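Local coordinates for protein predicted ATPase involved in replication control, Cdc46/Mcm family (PDB 3F8T) that belongs to the MCM family of replicative helicases and probably binds ATP and single-stranded DNA, at residues 222-227 against 371-376; 23-28 against 81-86; 327-330 against 335-338. The protein carries 2 engineered substitutions. One frame throughout, in Å; residues are numbered along the deposited sequence.

Interaction 1 of 3, residues 222-227 against 371-376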
# COMPACT_ATOMS: atom_id res chain seq x y z
N GLY A 222 6.78 10.79 -18.79
CA GLY A 222 7.63 10.30 -17.69
C GLY A 222 7.50 11.13 -16.42
O GLY A 222 7.45 10.58 -15.32
N LYS A 223 7.47 12.45 -16.57
CA LYS A 223 7.37 13.35 -15.41
C LYS A 223 6.04 13.17 -14.70
O LYS A 223 5.99 13.11 -13.49
CB LYS A 223 7.56 14.81 -15.84
CG LYS A 223 9.01 15.15 -16.26
CD LYS A 223 9.07 16.60 -16.66
CE LYS A 223 10.52 16.99 -16.98
NZ LYS A 223 10.54 18.37 -17.57
N MET A 224 4.96 13.07 -15.47
CA MET A 224 3.62 12.81 -14.89
C MET A 224 3.58 11.52 -14.06
O MET A 224 3.07 11.51 -12.95
CB MET A 224 2.59 12.69 -16.02
CG MET A 224 2.34 13.97 -16.77
SD MET A 224 1.06 13.62 -18.02
CE MET A 224 0.89 15.28 -18.65
N LEU A 225 4.08 10.43 -14.64
CA LEU A 225 4.12 9.15 -13.95
C LEU A 225 5.08 9.14 -12.76
O LEU A 225 4.80 8.50 -11.75
CB LEU A 225 4.47 8.02 -14.92
CG LEU A 225 3.57 7.89 -16.16
CD1 LEU A 225 3.85 6.58 -16.87
CD2 LEU A 225 2.13 7.93 -15.78
N ALA A 226 6.23 9.81 -12.89
CA ALA A 226 7.14 9.98 -11.75
C ALA A 226 6.43 10.66 -10.57
O ALA A 226 6.44 10.16 -9.44
CB ALA A 226 8.36 10.79 -12.16
N LEU A 227 5.77 11.78 -10.83
CA LEU A 227 5.09 12.50 -9.75
C LEU A 227 3.89 11.70 -9.22
O LEU A 227 3.58 11.72 -8.04
CB LEU A 227 4.70 13.92 -10.21
CG LEU A 227 5.91 14.85 -10.49
CD1 LEU A 227 5.45 16.08 -11.23
CD2 LEU A 227 6.65 15.24 -9.20
N PHE A 371 -9.68 12.10 -13.77
CA PHE A 371 -8.23 11.98 -13.95
C PHE A 371 -7.61 13.36 -13.83
O PHE A 371 -8.12 14.33 -14.38
CB PHE A 371 -7.89 11.34 -15.30
CG PHE A 371 -8.23 9.89 -15.38
CD1 PHE A 371 -9.41 9.47 -15.97
CD2 PHE A 371 -7.37 8.94 -14.85
CE1 PHE A 371 -9.74 8.11 -16.04
CE2 PHE A 371 -7.69 7.59 -14.91
CZ PHE A 371 -8.87 7.17 -15.52
N ASP A 372 -6.53 13.45 -13.07
CA ASP A 372 -5.75 14.68 -12.99
C ASP A 372 -5.09 15.04 -14.32
O ASP A 372 -4.99 16.20 -14.67
CB ASP A 372 -4.68 14.55 -11.91
CG ASP A 372 -5.29 14.38 -10.50
OD1 ASP A 372 -5.61 15.41 -9.88
OD2 ASP A 372 -5.43 13.23 -10.04
N LEU A 373 -4.61 14.03 -15.04
CA LEU A 373 -3.84 14.25 -16.25
C LEU A 373 -4.14 13.18 -17.26
O LEU A 373 -4.30 12.02 -16.91
CB LEU A 373 -2.33 14.20 -15.96
CG LEU A 373 -1.74 15.20 -14.96
CD1 LEU A 373 -0.46 14.67 -14.35
CD2 LEU A 373 -1.53 16.55 -15.62
N ILE A 374 -4.20 13.58 -18.53
CA ILE A 374 -4.22 12.61 -19.61
C ILE A 374 -2.93 12.79 -20.40
O ILE A 374 -2.61 13.89 -20.82
CB ILE A 374 -5.44 12.74 -20.55
CG1 ILE A 374 -6.74 12.79 -19.72
CG2 ILE A 374 -5.41 11.59 -21.59
CD1 ILE A 374 -8.04 12.92 -20.55
N ALA A 375 -2.19 11.70 -20.54
CA ALA A 375 -0.92 11.71 -21.27
C ALA A 375 -1.13 11.11 -22.66
O ALA A 375 -1.26 9.89 -22.83
CB ALA A 375 0.12 10.93 -20.48
N PHE A 376 -1.21 12.00 -23.65
CA PHE A 376 -1.40 11.61 -25.04
C PHE A 376 -0.05 11.27 -25.63
O PHE A 376 0.75 12.17 -25.89
CB PHE A 376 -2.07 12.74 -25.85
CG PHE A 376 -3.42 13.14 -25.33
CD1 PHE A 376 -3.56 14.22 -24.46
CD2 PHE A 376 -4.56 12.43 -25.71
CE1 PHE A 376 -4.81 14.57 -23.96
CE2 PHE A 376 -5.80 12.79 -25.22
CZ PHE A 376 -5.93 13.86 -24.35

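Interaction 2 of 3, residues 23-28 against 81-86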
# COMPACT_ATOMS: atom_id res chain seq x y z
N ALA A 23 7.16 -29.66 33.18
CA ALA A 23 8.09 -29.90 32.08
C ALA A 23 7.99 -31.34 31.58
O ALA A 23 7.83 -31.58 30.37
CB ALA A 23 9.53 -29.57 32.49
N SER A 24 8.05 -32.29 32.52
CA SER A 24 7.98 -33.72 32.21
C SER A 24 6.69 -34.06 31.48
O SER A 24 6.70 -34.77 30.46
CB SER A 24 8.10 -34.54 33.50
OG SER A 24 8.05 -35.93 33.23
N ARG A 25 5.58 -33.53 32.01
CA ARG A 25 4.24 -33.69 31.46
C ARG A 25 4.13 -33.25 29.99
O ARG A 25 3.39 -33.85 29.22
CB ARG A 25 3.24 -32.90 32.32
CG ARG A 25 1.78 -33.21 32.08
CD ARG A 25 1.00 -33.18 33.40
NE ARG A 25 0.53 -31.85 33.81
CZ ARG A 25 0.93 -31.20 34.91
NH1 ARG A 25 1.83 -31.72 35.74
NH2 ARG A 25 0.42 -30.01 35.18
N PHE A 26 4.88 -32.21 29.62
CA PHE A 26 4.79 -31.62 28.29
C PHE A 26 5.98 -31.97 27.41
O PHE A 26 6.12 -31.43 26.31
CB PHE A 26 4.60 -30.11 28.43
CG PHE A 26 3.21 -29.72 28.84
CD1 PHE A 26 2.88 -29.57 30.19
CD2 PHE A 26 2.22 -29.56 27.89
CE1 PHE A 26 1.60 -29.23 30.58
CE2 PHE A 26 0.92 -29.21 28.26
CZ PHE A 26 0.61 -29.05 29.60
N GLY A 27 6.83 -32.88 27.89
CA GLY A 27 7.98 -33.38 27.13
C GLY A 27 9.08 -32.36 26.94
O GLY A 27 9.74 -32.37 25.91
N LEU A 28 9.25 -31.49 27.94
CA LEU A 28 10.28 -30.44 27.93
C LEU A 28 11.38 -30.74 28.93
O LEU A 28 11.09 -31.19 30.04
CB LEU A 28 9.66 -29.08 28.31
CG LEU A 28 8.59 -28.53 27.37
CD1 LEU A 28 8.02 -27.26 27.96
CD2 LEU A 28 9.19 -28.29 25.99
N LEU A 81 3.34 -23.38 29.28
CA LEU A 81 3.19 -22.07 29.90
C LEU A 81 1.74 -21.79 30.26
O LEU A 81 1.47 -21.35 31.37
CB LEU A 81 3.78 -20.98 28.98
CG LEU A 81 5.28 -21.12 28.69
CD1 LEU A 81 5.80 -19.96 27.86
CD2 LEU A 81 6.09 -21.27 30.00
N ARG A 82 0.80 -22.08 29.36
CA ARG A 82 -0.62 -21.95 29.70
C ARG A 82 -0.98 -22.74 30.97
O ARG A 82 -1.71 -22.25 31.84
CB ARG A 82 -1.51 -22.36 28.53
CG ARG A 82 -1.68 -21.26 27.47
CD ARG A 82 -2.87 -21.52 26.54
NE ARG A 82 -2.48 -22.31 25.38
CZ ARG A 82 -2.68 -23.62 25.24
NH1 ARG A 82 -2.27 -24.25 24.14
NH2 ARG A 82 -3.29 -24.31 26.20
N GLU A 83 -0.45 -23.96 31.07
CA GLU A 83 -0.67 -24.81 32.24
C GLU A 83 -0.11 -24.19 33.53
O GLU A 83 -0.80 -24.15 34.55
CB GLU A 83 -0.11 -26.23 31.99
CG GLU A 83 -0.25 -27.21 33.16
CD GLU A 83 -1.68 -27.35 33.68
OE1 GLU A 83 -2.65 -27.18 32.91
OE2 GLU A 83 -1.82 -27.63 34.89
N LEU A 84 1.12 -23.68 33.47
CA LEU A 84 1.69 -22.93 34.59
C LEU A 84 0.81 -21.76 35.02
O LEU A 84 0.60 -21.55 36.22
CB LEU A 84 3.09 -22.40 34.24
CG LEU A 84 4.29 -23.34 34.26
CD1 LEU A 84 5.51 -22.61 33.74
CD2 LEU A 84 4.56 -23.91 35.65
N VAL A 85 0.29 -20.98 34.07
CA VAL A 85 -0.56 -19.84 34.43
C VAL A 85 -1.94 -20.29 34.92
O VAL A 85 -2.56 -19.59 35.73
CB VAL A 85 -0.66 -18.75 33.31
CG1 VAL A 85 0.68 -18.55 32.62
CG2 VAL A 85 -1.73 -19.08 32.30
N ARG A 86 -2.40 -21.45 34.45
CA ARG A 86 -3.69 -22.03 34.87
C ARG A 86 -3.65 -22.38 36.35
O ARG A 86 -4.64 -22.22 37.05
CB ARG A 86 -4.03 -23.27 34.03
CG ARG A 86 -5.48 -23.74 34.15
CD ARG A 86 -5.72 -25.08 33.46
NE ARG A 86 -5.81 -24.95 32.01
CZ ARG A 86 -6.32 -25.88 31.20
NH1 ARG A 86 -6.80 -27.02 31.68
NH2 ARG A 86 -6.36 -25.66 29.88

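Interaction 3 of 3, residues 327-330 against 335-338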
# COMPACT_ATOMS: atom_id res chain seq x y z
N GLY A 327 -11.14 7.06 -2.09
CA GLY A 327 -10.16 6.08 -1.60
C GLY A 327 -10.75 4.84 -0.94
O GLY A 327 -10.10 4.19 -0.09
N THR A 328 -11.97 4.49 -1.35
CA THR A 328 -12.65 3.31 -0.87
C THR A 328 -13.29 2.54 -2.02
O THR A 328 -13.49 3.08 -3.11
CB THR A 328 -13.79 3.67 0.14
OG1 THR A 328 -14.75 4.51 -0.52
CG2 THR A 328 -13.23 4.42 1.34
N VAL A 329 -13.60 1.28 -1.75
CA VAL A 329 -14.60 0.54 -2.50
C VAL A 329 -15.63 0.09 -1.49
O VAL A 329 -15.29 -0.16 -0.32
CB VAL A 329 -14.05 -0.71 -3.24
CG1 VAL A 329 -12.78 -0.39 -4.03
CG2 VAL A 329 -13.82 -1.85 -2.29
N THR A 330 -16.87 -0.04 -1.94
CA THR A 330 -17.96 -0.48 -1.08
C THR A 330 -18.62 -1.67 -1.75
O THR A 330 -18.92 -1.66 -2.96
CB THR A 330 -18.98 0.64 -0.80
OG1 THR A 330 -18.29 1.80 -0.32
CG2 THR A 330 -20.01 0.20 0.28
N ALA A 335 -17.43 -0.73 3.54
CA ALA A 335 -16.43 0.14 2.94
C ALA A 335 -15.04 -0.41 3.25
O ALA A 335 -14.72 -0.66 4.42
CB ALA A 335 -16.58 1.57 3.49
N LEU A 336 -14.22 -0.61 2.21
CA LEU A 336 -12.82 -1.07 2.37
C LEU A 336 -11.84 -0.01 1.86
O LEU A 336 -12.16 0.71 0.93
CB LEU A 336 -12.58 -2.38 1.61
CG LEU A 336 -13.53 -3.54 1.94
CD1 LEU A 336 -13.36 -4.68 0.96
CD2 LEU A 336 -13.29 -4.01 3.37
N ASN A 337 -10.66 0.09 2.48
CA ASN A 337 -9.67 1.07 2.04
C ASN A 337 -9.17 0.66 0.66
O ASN A 337 -8.81 -0.50 0.44
CB ASN A 337 -8.47 1.17 2.97
CG ASN A 337 -8.75 1.95 4.24
OD1 ASN A 337 -8.31 1.55 5.32
ND2 ASN A 337 -9.44 3.08 4.13
N ALA A 338 -9.15 1.62 -0.24
CA ALA A 338 -8.64 1.43 -1.59
C ALA A 338 -7.99 2.74 -2.00
O ALA A 338 -8.43 3.40 -2.95
CB ALA A 338 -9.77 1.06 -2.53
O HOH W 1 -9.96 5.21 2.48

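Interaction 1 of 3, residues 222-227 against 371-376
Met-224, on helix 219-229, stands over Leu-373 at the start of strand 373-376, their CA atoms 7.7 Å apart. The two short segments run roughly antiparallel, at 144° between their N-to-C directions, and their axes come within 9.6 Å. This separation is bridged by side chains: Met-224 reaches across, and Leu-373 comes out to meet it. The CG of Met-224 lies beside the backbone N (chi1 -67°) and the rest of the chain is fully extended, which carries the thioether straight out from the helix to the strand.

The methionine chain lies across Leu-373, with CG and CE near its two methyls. CG of Met-224 is 3.8 Å from CD1 of Leu-373, and the terminal CE comes to 4.1 Å from CD2 of Leu-373. Between them, SD of Met-224 rests 3.8 Å from the CB of Ala-375. The sulfur is thus set among the CB atoms of Leu-373 and Ala-375, two residues that point to the helix, while Ile-374 between them turns away. Cutting Met-224 back to an alanine removes the thioether and is likely to open a gap over Ala-375 and free the Leu-373 side chain to turn.

Trp-485 of helix 473-489 also touches Met-224, and Leu-243 pairs its backbone with both Leu-373 and Ala-375. The arrangement is helix-on-sheet packing at the outermost strand of a five-stranded parallel sheet in the order 2-3-4-1-5, the core of an AAA+ P-loop ATPase.

Interaction 2 of 3, residues 23-28 against 81-86
Glu-83 meets Arg-25 and Phe-26, neighbours in the chain: the guanidinium of the one and the ring of the other. The polar half is a salt bridge, with NH2 of Arg-25 lying 3.3 Å from OE2 of Glu-83. The hydrogen bond within it is weak, bent to 131° at the hydrogen. OE2 sits at the edge of the guanidinium, near its plane, but the carboxylate is turned 73° against that plane, and the two groups do not form a side-by-side pair.

The second oxygen is served differently. OE1 of Glu-83 is 4.0 Å from NE of Arg-86, one helical turn along, and lies well out of that guanidinium's plane; only the charges attract, and no N-H is aimed at the oxygen. Arg-82, next to Glu-83, turns instead to Glu-78 for its salt bridge, while the main-chain O of Glu-83 takes a bond with Thr-87 OG1.

The methylenes of Glu-83 have their own work. With CG anti to the backbone N (chi1 178°), that atom comes to 3.5 Å from NH2 of Arg-25 and 3.8 Å from CE1 of Phe-26. The CB of Glu-83 is 3.7 Å from the same CE1 of Phe-26, approaching the ring obliquely. Pro-79 and Ala-80 of helix 74-88 also touch this ring.

The chain here ends its helix in a Schellman motif: Leu-28 N bonds to Ala-23 O at 2.8 Å and Gly-27 N to Ser-24 O at 3.2 Å, so two carbonyls at the helix end are satisfied. Gly-27, with positive phi, is the C-prime residue. The chemistry is that of a protein surface: one carboxylate shared by two arginines, held loosely by a weak, bent bond and a long charge-only contact, beside a small apolar contact within the N-terminal domain.

Interaction 3 of 3, residues 327-330 against 335-338
Val-329 and Leu-336 form the hydrogen-bonded pair of a short antiparallel hairpin. Leu-336 N reaches Val-329 O at 2.8 Å, almost straight at 176°, and the return bond runs from Val-329 N to Leu-336 O at 3.1 Å. Beyond this pair, Ala-338 N gives a 2.7 Å bond to Gly-327 O, arriving from above the carbonyl plane. A water donates to the same Gly-327 oxygen and accepts a weak bond from Asn-337 ND2, so that carbonyl is gripped twice.

The side chain of Val-329 forks at CB. One branch, CG1, lies beside the backbone N (chi1 -48°), which directs it to the CB of Ala-338 at 3.7 Å. The other, CG2, meets the CB of Leu-336 at 4.1 Å.

The hairpin follows helix 314-326 and precedes strand 341-346 of the central sheet, where MCM proteins carry the presensor-1 hairpin, and it is probably that element. Helix 295-298 packs against the face of Val-329 and Leu-336, where Ala-296 touches Val-329 and Ala-338, and Val-297 touches Val-329 and Leu-336. From helix 314-326, Glu-322 OE2 is hydrogen-bonded to the hydroxyls of both Thr-328 and Thr-330.

How the interactions relate
Interactions 1 and 3 belong to the same P-loop ATPase domain, with the hairpin 327-338 nested within the chain that interaction 1 closes. They do not touch: their nearest atoms are about 12 Å apart. Interaction 1 is wholly buried and apolar, holding a helix to an edge strand by side chains alone; interaction 3 is partly buried and depends mainly on main-chain bonds between neighbouring strands. Interaction 2 lies in the N-terminal domain, its centre about 62 Å from that of interaction 1 and across the chain's centre from it. There, at the surface, charged groups carry much of the contact, a kind of bonding that does not cross between the segments of the other two.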